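Side-chain contacts in spore coat polysaccharide biosynthesis protein SpsE (Bacillus subtilis, PDB 1VLI), which probably acts as an N-acylneuraminate-9-phosphate synthase-like enzyme in making the spore coat polysaccharide: residues A[49-54]-A[107-112]; A[228-233]-A[262-267]; A[245-250]-A[270-275]. One frame throughout, in Å; residues are numbered along the deposited sequence.

All three contacts belong to the NeuB-family barrel, whose eight parallel strands are ringed by helices. Interaction 1 comes first along the chain, joining neighbouring outer helices 43-56 and 103-112. Interactions 2 and 3 follow and interleave, since residues 228-233, 245-250, 262-267 and 270-275 alternate between them; both use helix 266-285, and their centres lie about 6 Å apart. The centre of interaction 1 is about 15 Å from that of interaction 3, and Phe-249 bridges the two by packing against Leu-49, Ala-52 and Ala-53. Phe-249, which thus packs on helix 43-56, directly follows His-248, a zinc ligand at the end of strand 244-248.

Interaction 1. Residues A[49-54]-A[107-112]; sequences LIDAAA and LDYCRE
Asp-51 OD1 accepts a hydrogen bond of 2.6 Å from Tyr-109 OH, the one hydrogen bond between residues 49-54 and 107-112. The hydroxyl comes to the syn side of the carboxylate and lies 19° out of its plane. OD1 in turn sits at the edge of the phenol ring, near the ring plane, and the carboxylate is turned steeply against the ring. Tyrosine suits this place because it carries a polar end on a long apolar ring. With CG anti to the backbone N (chi1 -166°), the ring leaves its own helix and reaches across to the next, where the hydroxyl meets Asp-51 while the CD2 side of the ring packs on Ile-50. Ile-50 CG2 lies 3.6 Å from Tyr-109 CD2, the two side chains crossing at a slant. The other branch of the isoleucine brings its CD1 to 3.5 Å from Cys-110 SG, so that one beta-branched side chain fills two places, beside the ring and beside the small sulfur. Phe-63 of strand 60-63 touches Ile-50, and Val-61 and Phe-117 touch Cys-110, which continues the apolar layer down to the barrel strands; Phe-47 meets the tyrosine ring. A phenylalanine in place of Tyr-109 would probably keep the packing on Ile-50 but leave the Asp-51 carboxylate without its hydroxyl partner across the helices. Buried packing of Ile-50 on Cys-110 and the ring thus lies toward the strands, with the tyrosine-aspartate bond on the partly exposed side. The segment axes approach to 10.4 Å and cross at -20°, nearly parallel, as neighbouring helices do in the outer layer of a TIM barrel.

Interaction 2. Residues A[228-233]-A[262-267]; sequences EHPTEA and FALNPD
Leu-264 CD1 packs on Pro-230, 3.9 Å from the proline CA and somewhat farther from its CB, and this is the apolar part of the contact. Leu-264 is buried and points toward residues 228-233; Lys-247 of strand 244-248 touches it as well. Proline offers a rigid ring whose apolar CA and CB edge the methyl can rest on, and it also touches Glu-268 and Glu-271 of helix 266-285.

A methyl meets a carbonyl where Leu-264 CD2 comes to 3.4 Å from Glu-228 O. A branched leucine suits the spot, since its two methyls address two places on one turn.

Another kind of meeting joins a carboxylate to an aromatic edge. Glu-228 OE1 approaches Phe-262 CD1 at 3.5 Å, in the plane of the ring, where the aromatic C-H groups carry a slight positive charge; the carboxylate and ring planes stand 81° apart. Tyr-197 and Pro-198 also touch the phenylalanine.

No hydrogen bond joins residues 228-233 to 262-267. Within the turn, Thr-231 N donates to His-229 ND1 at 3.0 Å, close to the imidazole plane, and His-229 O accepts from Lys-247 NZ. Two loops beyond the C-terminal ends of neighbouring parallel strands thus close together, the end of a TIM barrel that carries the active site, here with the zinc ion about 10 Å from the Phe-262 side chain.

Interaction 3. Residues A[245-250]-A[270-275]; sequences IEKHFT and KEMVDG
Met-272, a selenomethionine in this crystal, lies against Lys-247 where helix 266-285 packs on strand 244-248, the last strand of the parallel TIM barrel. Its selenium approaches the lysine's aliphatic part, 3.6 Å from Lys-247 CB and 3.8 Å from Lys-247 CG, and the two chains cross obliquely. Methionine, here as its selenium form, suits a helix packed on a strand because its long flexible chain can adapt to the strand's surface: the side chain leaves with CG anti to the backbone N (chi1 -172°) and then bends at its last torsion, which brings the CE methyl of Met-272 to within 4.1 Å of Lys-247 CB. Two residues earlier along the strand, Ile-245 faces the same helix, its CG2 lying 4.2 Å from Met-272 SE.

In the next shell, Ile-31 of strand 30-36 and Pro-234 of helix 232-239 also touch Met-272, so that neighbouring parts of the barrel meet round it. Lysine suits its own place because a chain that is apolar near the backbone can be covered while its amine serves elsewhere. The chain bends at its second torsion (chi2 91°), and NZ makes a salt bridge to Asp-225 and hydrogen bonds to the carbonyls of Ser-227 and His-229, a set that would probably hold the ammonium charge in the buried interior. Glu-246, pointing away from the helix, pairs with Lys-62.

Farther out along the strand, the His-248 ring meets Tyr-197, and His-248 NE2 binds the zinc ion together with His-226 NE2.

Interaction 1. Residues A[49-54]-A[107-112]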
loop_
_atom_site.group_PDB
_atom_site.type_symbol
_atom_site.label_atom_id
_atom_site.label_comp_id
_atom_site.label_asym_id
_atom_site.label_seq_id
_atom_site.Cartn_x
_atom_site.Cartn_y
_atom_site.Cartn_z
ATOM N N LEU A 49 8.474 -3.414 -19.199
ATOM C CA LEU A 49 8.366 -3.848 -17.794
ATOM C C LEU A 49 7.289 -4.917 -17.667
ATOM O O LEU A 49 7.549 -5.996 -17.166
ATOM C CB LEU A 49 8.117 -2.665 -16.873
ATOM C CG LEU A 49 9.359 -1.813 -16.591
ATOM C CD1 LEU A 49 8.932 -0.390 -16.252
ATOM C CD2 LEU A 49 10.225 -2.415 -15.469
ATOM N N ILE A 50 6.107 -4.627 -18.197
ATOM C CA ILE A 50 5.059 -5.633 -18.407
ATOM C C ILE A 50 5.612 -6.927 -18.966
ATOM O O ILE A 50 5.356 -7.967 -18.376
ATOM C CB ILE A 50 3.888 -5.062 -19.286
ATOM C CG1 ILE A 50 3.278 -3.858 -18.550
ATOM C CG2 ILE A 50 2.808 -6.117 -19.529
ATOM C CD1 ILE A 50 2.015 -3.299 -19.109
ATOM N N ASP A 51 6.396 -6.869 -20.054
ATOM C CA ASP A 51 7.025 -8.069 -20.652
ATOM C C ASP A 51 7.852 -8.838 -19.658
ATOM O O ASP A 51 7.737 -10.061 -19.561
ATOM C CB ASP A 51 7.969 -7.718 -21.810
ATOM C CG ASP A 51 7.237 -7.307 -23.090
ATOM O OD1 ASP A 51 6.162 -7.869 -23.406
ATOM O OD2 ASP A 51 7.696 -6.439 -23.864
ATOM N N ALA A 52 8.717 -8.116 -18.950
ATOM C CA ALA A 52 9.633 -8.721 -17.982
ATOM C C ALA A 52 8.882 -9.457 -16.865
ATOM O O ALA A 52 9.252 -10.577 -16.495
ATOM C CB ALA A 52 10.555 -7.662 -17.401
ATOM N N ALA A 53 7.819 -8.826 -16.364
ATOM C CA ALA A 53 6.943 -9.408 -15.347
ATOM C C ALA A 53 6.290 -10.700 -15.830
ATOM O O ALA A 53 6.258 -11.697 -15.098
ATOM C CB ALA A 53 5.877 -8.409 -14.949
ATOM N N ALA A 54 5.756 -10.654 -17.053
ATOM C CA ALA A 54 5.133 -11.790 -17.701
ATOM C C ALA A 54 6.111 -12.926 -17.911
ATOM O O ALA A 54 5.801 -14.070 -17.581
ATOM C CB ALA A 54 4.521 -11.350 -19.085
ATOM N N LEU A 107 -3.483 -1.364 -19.902
ATOM C CA LEU A 107 -4.465 -2.348 -19.439
ATOM C C LEU A 107 -4.703 -3.416 -20.488
ATOM O O LEU A 107 -4.660 -4.611 -20.198
ATOM C CB LEU A 107 -5.764 -1.647 -19.000
ATOM C CG LEU A 107 -5.848 -1.278 -17.498
ATOM C CD1 LEU A 107 -4.542 -0.715 -16.903
ATOM C CD2 LEU A 107 -7.016 -0.346 -17.228
ATOM N N ASP A 108 -4.919 -2.984 -21.729
ATOM C CA ASP A 108 -4.951 -3.904 -22.839
ATOM C C ASP A 108 -3.716 -4.798 -22.922
ATOM O O ASP A 108 -3.827 -5.996 -23.144
ATOM C CB ASP A 108 -5.090 -3.123 -24.126
ATOM C CG ASP A 108 -6.450 -3.276 -24.738
ATOM O OD1 ASP A 108 -6.862 -4.448 -24.953
ATOM O OD2 ASP A 108 -7.156 -2.290 -25.059
ATOM N N TYR A 109 -2.537 -4.220 -22.771
ATOM C CA TYR A 109 -1.323 -4.989 -22.939
ATOM C C TYR A 109 -1.105 -5.979 -21.793
ATOM O O TYR A 109 -0.549 -7.061 -21.995
ATOM C CB TYR A 109 -0.126 -4.063 -23.092
ATOM C CG TYR A 109 1.099 -4.770 -23.605
ATOM C CD1 TYR A 109 1.092 -5.381 -24.856
ATOM C CD2 TYR A 109 2.265 -4.840 -22.840
ATOM C CE1 TYR A 109 2.210 -6.046 -25.345
ATOM C CE2 TYR A 109 3.395 -5.488 -23.321
ATOM C CZ TYR A 109 3.358 -6.088 -24.585
ATOM O OH TYR A 109 4.450 -6.754 -25.081
ATOM N N CYS A 110 -1.530 -5.591 -20.590
ATOM C CA CYS A 110 -1.551 -6.495 -19.459
ATOM C C CYS A 110 -2.492 -7.659 -19.724
ATOM O O CYS A 110 -2.134 -8.808 -19.489
ATOM C CB CYS A 110 -2.012 -5.757 -18.209
ATOM S SG CYS A 110 -0.761 -4.691 -17.489
ATOM N N ARG A 111 -3.691 -7.354 -20.221
ATOM C CA ARG A 111 -4.715 -8.372 -20.475
ATOM C C ARG A 111 -4.225 -9.378 -21.481
ATOM O O ARG A 111 -4.487 -10.572 -21.344
ATOM C CB ARG A 111 -6.041 -7.759 -20.942
ATOM C CG ARG A 111 -7.276 -8.649 -20.709
ATOM C CD ARG A 111 -8.474 -7.895 -20.115
ATOM N N GLU A 112 -3.480 -8.921 -22.470
ATOM C CA GLU A 112 -2.987 -9.872 -23.433
ATOM C C GLU A 112 -1.708 -10.618 -23.020
ATOM O O GLU A 112 -1.456 -11.702 -23.535
ATOM C CB GLU A 112 -2.905 -9.264 -24.822
ATOM C CG GLU A 112 -1.531 -8.807 -25.252
ATOM C CD GLU A 112 -1.487 -8.570 -26.749
ATOM O OE1 GLU A 112 -1.556 -9.568 -27.508
ATOM O OE2 GLU A 112 -1.409 -7.384 -27.158
#

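Interaction 2. Residues A[228-233]-A[262-267]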
loop_
_atom_site.group_PDB
_atom_site.type_symbol
_atom_site.label_atom_id
_atom_site.label_comp_id
_atom_site.label_asym_id
_atom_site.label_seq_id
_atom_site.Cartn_x
_atom_site.Cartn_y
_atom_site.Cartn_z
ATOM N N GLU A 228 17.354 -6.400 -1.013
ATOM C CA GLU A 228 18.068 -6.502 -2.286
ATOM C C GLU A 228 18.082 -7.894 -2.918
ATOM O O GLU A 228 17.806 -8.052 -4.111
ATOM C CB GLU A 228 19.521 -6.044 -2.111
ATOM C CG GLU A 228 19.711 -4.558 -1.846
ATOM C CD GLU A 228 21.142 -4.117 -2.110
ATOM O OE1 GLU A 228 21.560 -4.165 -3.287
ATOM O OE2 GLU A 228 21.850 -3.722 -1.155
ATOM N N HIS A 229 18.444 -8.890 -2.119
ATOM C CA HIS A 229 18.600 -10.252 -2.592
ATOM C C HIS A 229 17.351 -10.792 -3.292
ATOM O O HIS A 229 16.242 -10.591 -2.807
ATOM C CB HIS A 229 18.959 -11.152 -1.416
ATOM C CG HIS A 229 19.534 -12.463 -1.839
ATOM N ND1 HIS A 229 18.762 -13.480 -2.361
ATOM C CD2 HIS A 229 20.812 -12.909 -1.864
ATOM C CE1 HIS A 229 19.538 -14.502 -2.670
ATOM N NE2 HIS A 229 20.785 -14.183 -2.375
ATOM N N PRO A 230 17.520 -11.482 -4.415
ATOM C CA PRO A 230 16.366 -12.012 -5.175
ATOM C C PRO A 230 15.492 -13.092 -4.492
ATOM O O PRO A 230 14.271 -13.074 -4.707
ATOM C CB PRO A 230 17.007 -12.552 -6.480
ATOM C CG PRO A 230 18.336 -11.868 -6.557
ATOM C CD PRO A 230 18.795 -11.773 -5.108
ATOM N N THR A 231 16.086 -13.999 -3.694
ATOM C CA THR A 231 15.356 -15.165 -3.148
ATOM C C THR A 231 15.337 -15.364 -1.617
ATOM O O THR A 231 14.417 -16.006 -1.095
ATOM C CB THR A 231 15.846 -16.495 -3.781
ATOM O OG1 THR A 231 17.279 -16.538 -3.777
ATOM C CG2 THR A 231 15.464 -16.611 -5.266
ATOM N N GLU A 232 16.330 -14.875 -0.880
ATOM C CA GLU A 232 16.396 -15.304 0.527
ATOM C C GLU A 232 15.186 -14.900 1.383
ATOM O O GLU A 232 14.608 -15.750 2.051
ATOM C CB GLU A 232 17.755 -15.024 1.193
ATOM C CG GLU A 232 17.929 -13.677 1.872
ATOM C CD GLU A 232 19.082 -13.699 2.861
ATOM O OE1 GLU A 232 19.413 -14.799 3.329
ATOM O OE2 GLU A 232 19.656 -12.629 3.165
ATOM N N ALA A 233 14.767 -13.632 1.318
ATOM C CA ALA A 233 13.597 -13.220 2.075
ATOM C C ALA A 233 12.256 -13.634 1.435
ATOM O O ALA A 233 11.368 -14.054 2.189
ATOM C CB ALA A 233 13.631 -11.742 2.408
ATOM N N PHE A 262 18.224 -0.723 -6.820
ATOM C CA PHE A 262 17.977 -1.772 -5.841
ATOM C C PHE A 262 16.823 -2.726 -6.225
ATOM O O PHE A 262 16.563 -3.704 -5.515
ATOM C CB PHE A 262 17.797 -1.148 -4.443
ATOM C CG PHE A 262 19.001 -0.339 -3.968
ATOM C CD1 PHE A 262 20.222 -0.972 -3.660
ATOM C CD2 PHE A 262 18.910 1.053 -3.815
ATOM C CE1 PHE A 262 21.341 -0.230 -3.212
ATOM C CE2 PHE A 262 20.024 1.808 -3.366
ATOM C CZ PHE A 262 21.238 1.163 -3.065
ATOM N N ALA A 263 16.152 -2.448 -7.349
ATOM C CA ALA A 263 15.106 -3.327 -7.866
ATOM C C ALA A 263 15.740 -4.521 -8.556
ATOM O O ALA A 263 16.903 -4.474 -8.958
ATOM C CB ALA A 263 14.207 -2.573 -8.839
ATOM N N LEU A 264 14.990 -5.605 -8.691
ATOM C CA LEU A 264 15.487 -6.761 -9.427
ATOM C C LEU A 264 15.394 -6.500 -10.933
ATOM O O LEU A 264 14.439 -5.856 -11.389
ATOM C CB LEU A 264 14.680 -8.002 -9.068
ATOM C CG LEU A 264 14.664 -8.365 -7.585
ATOM C CD1 LEU A 264 14.071 -9.753 -7.440
ATOM C CD2 LEU A 264 16.093 -8.308 -7.007
ATOM N N ASN A 265 16.382 -6.977 -11.696
ATOM C CA ASN A 265 16.286 -6.958 -13.153
ATOM C C ASN A 265 15.423 -8.142 -13.621
ATOM O O ASN A 265 14.998 -8.943 -12.792
ATOM C CB ASN A 265 17.670 -6.921 -13.805
ATOM C CG ASN A 265 18.488 -8.174 -13.552
ATOM O OD1 ASN A 265 17.981 -9.308 -13.581
ATOM N ND2 ASN A 265 19.785 -7.979 -13.337
ATOM N N PRO A 266 15.098 -8.235 -14.907
ATOM C CA PRO A 266 14.209 -9.296 -15.381
ATOM C C PRO A 266 14.628 -10.709 -15.042
ATOM O O PRO A 266 13.754 -11.526 -14.779
ATOM C CB PRO A 266 14.214 -9.096 -16.890
ATOM C CG PRO A 266 14.392 -7.611 -17.018
ATOM C CD PRO A 266 15.450 -7.303 -15.996
ATOM N N ASP A 267 15.934 -10.989 -15.074
ATOM C CA ASP A 267 16.476 -12.305 -14.757
ATOM C C ASP A 267 16.282 -12.657 -13.298
ATOM O O ASP A 267 15.790 -13.742 -12.965
ATOM C CB ASP A 267 17.970 -12.355 -15.051
ATOM C CG ASP A 267 18.269 -12.180 -16.495
ATOM O OD1 ASP A 267 18.095 -11.040 -16.996
ATOM O OD2 ASP A 267 18.669 -13.119 -17.206
#

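Interaction 3. Residues A[245-250]-A[270-275]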
loop_
_atom_site.group_PDB
_atom_site.type_symbol
_atom_site.label_atom_id
_atom_site.label_comp_id
_atom_site.label_asym_id
_atom_site.label_seq_id
_atom_site.Cartn_x
_atom_site.Cartn_y
_atom_site.Cartn_z
ATOM N N ILE A 245 3.529 -11.999 -2.359
ATOM C CA ILE A 245 4.875 -11.416 -2.305
ATOM C C ILE A 245 4.876 -10.259 -3.263
ATOM O O ILE A 245 4.441 -10.407 -4.410
ATOM C CB ILE A 245 5.978 -12.429 -2.742
ATOM C CG1 ILE A 245 6.018 -13.680 -1.868
ATOM C CG2 ILE A 245 7.378 -11.782 -2.794
ATOM C CD1 ILE A 245 6.346 -13.408 -0.294
ATOM N N GLU A 246 5.381 -9.123 -2.806
ATOM C CA GLU A 246 5.578 -7.964 -3.665
ATOM C C GLU A 246 7.090 -7.659 -3.691
ATOM O O GLU A 246 7.746 -7.625 -2.628
ATOM C CB GLU A 246 4.789 -6.795 -3.099
ATOM C CG GLU A 246 4.578 -5.605 -4.017
ATOM C CD GLU A 246 3.868 -4.452 -3.308
ATOM O OE1 GLU A 246 3.372 -4.636 -2.161
ATOM O OE2 GLU A 246 3.811 -3.346 -3.893
ATOM N N LYS A 247 7.647 -7.492 -4.901
ATOM C CA LYS A 247 9.050 -7.089 -5.076
ATOM C C LYS A 247 9.163 -6.075 -6.205
ATOM O O LYS A 247 8.475 -6.226 -7.235
ATOM C CB LYS A 247 9.910 -8.316 -5.408
ATOM C CG LYS A 247 11.430 -8.137 -5.272
ATOM C CD LYS A 247 11.946 -8.504 -3.903
ATOM C CE LYS A 247 13.438 -8.832 -3.947
ATOM N NZ LYS A 247 13.984 -9.019 -2.566
ATOM N N HIS A 248 10.010 -5.053 -6.014
ATOM C CA HIS A 248 10.311 -4.084 -7.082
ATOM C C HIS A 248 11.161 -4.749 -8.161
ATOM O O HIS A 248 12.036 -5.588 -7.856
ATOM C CB HIS A 248 11.073 -2.872 -6.570
ATOM C CG HIS A 248 10.302 -2.036 -5.600
ATOM N ND1 HIS A 248 9.957 -0.729 -5.861
ATOM C CD2 HIS A 248 9.817 -2.313 -4.363
ATOM C CE1 HIS A 248 9.289 -0.238 -4.831
ATOM N NE2 HIS A 248 9.191 -1.177 -3.906
ATOM N N PHE A 249 10.882 -4.382 -9.416
ATOM C CA PHE A 249 11.729 -4.774 -10.519
ATOM C C PHE A 249 11.931 -3.622 -11.497
ATOM O O PHE A 249 11.160 -2.665 -11.527
ATOM C CB PHE A 249 11.172 -6.007 -11.234
ATOM C CG PHE A 249 10.083 -5.712 -12.232
ATOM C CD1 PHE A 249 8.817 -5.343 -11.803
ATOM C CD2 PHE A 249 10.323 -5.842 -13.601
ATOM C CE1 PHE A 249 7.803 -5.092 -12.701
ATOM C CE2 PHE A 249 9.313 -5.596 -14.537
ATOM C CZ PHE A 249 8.050 -5.213 -14.096
ATOM N N THR A 250 12.998 -3.716 -12.273
ATOM C CA THR A 250 13.303 -2.723 -13.280
ATOM C C THR A 250 13.714 -3.468 -14.530
ATOM O O THR A 250 13.776 -4.689 -14.522
ATOM C CB THR A 250 14.414 -1.770 -12.803
ATOM O OG1 THR A 250 14.754 -0.868 -13.866
ATOM C CG2 THR A 250 15.730 -2.544 -12.541
ATOM N N LYS A 270 12.537 -13.432 -12.585
ATOM C CA LYS A 270 12.305 -14.848 -12.952
ATOM C C LYS A 270 12.903 -15.816 -11.918
ATOM O O LYS A 270 12.292 -16.827 -11.563
ATOM C CB LYS A 270 12.881 -15.138 -14.343
ATOM C CG LYS A 270 12.492 -16.491 -14.965
ATOM N N GLU A 271 14.097 -15.479 -11.438
ATOM C CA GLU A 271 14.806 -16.249 -10.434
ATOM C C GLU A 271 14.012 -16.305 -9.115
ATOM O O GLU A 271 13.831 -17.392 -8.557
ATOM C CB GLU A 271 16.187 -15.630 -10.242
ATOM C CG GLU A 271 17.091 -16.299 -9.229
ATOM C CD GLU A 271 18.436 -15.597 -9.111
ATOM O OE1 GLU A 271 18.875 -14.968 -10.110
ATOM O OE2 GLU A 271 19.063 -15.683 -8.018
HETATM N N MSE A 272 13.534 -15.144 -8.641
HETATM C CA MSE A 272 12.662 -15.073 -7.466
HETATM C C MSE A 272 11.434 -15.955 -7.607
HETATM O O MSE A 272 11.135 -16.749 -6.713
HETATM C CB MSE A 272 12.202 -13.656 -7.174
HETATM C CG MSE A 272 11.461 -13.569 -5.820
HETATM SE SE MSE A 272 10.570 -11.873 -5.545
HETATM C CE MSE A 272 9.084 -11.980 -7.062
ATOM N N VAL A 273 10.722 -15.788 -8.721
ATOM C CA VAL A 273 9.517 -16.569 -9.041
ATOM C C VAL A 273 9.793 -18.072 -8.997
ATOM O O VAL A 273 9.038 -18.825 -8.371
ATOM C CB VAL A 273 8.891 -16.142 -10.415
ATOM C CG1 VAL A 273 7.716 -17.043 -10.787
ATOM C CG2 VAL A 273 8.434 -14.644 -10.376
ATOM N N ASP A 274 10.880 -18.502 -9.640
ATOM C CA ASP A 274 11.277 -19.894 -9.616
ATOM C C ASP A 274 11.619 -20.337 -8.173
ATOM O O ASP A 274 11.241 -21.428 -7.737
ATOM C CB ASP A 274 12.458 -20.142 -10.570
ATOM C CG ASP A 274 12.101 -19.920 -12.067
ATOM O OD1 ASP A 274 10.901 -19.818 -12.424
ATOM O OD2 ASP A 274 12.982 -19.842 -12.967
ATOM N N GLY A 275 12.335 -19.498 -7.435
ATOM C CA GLY A 275 12.537 -19.747 -6.006
ATOM C C GLY A 275 11.232 -20.006 -5.249
ATOM O O GLY A 275 11.086 -21.043 -4.584
#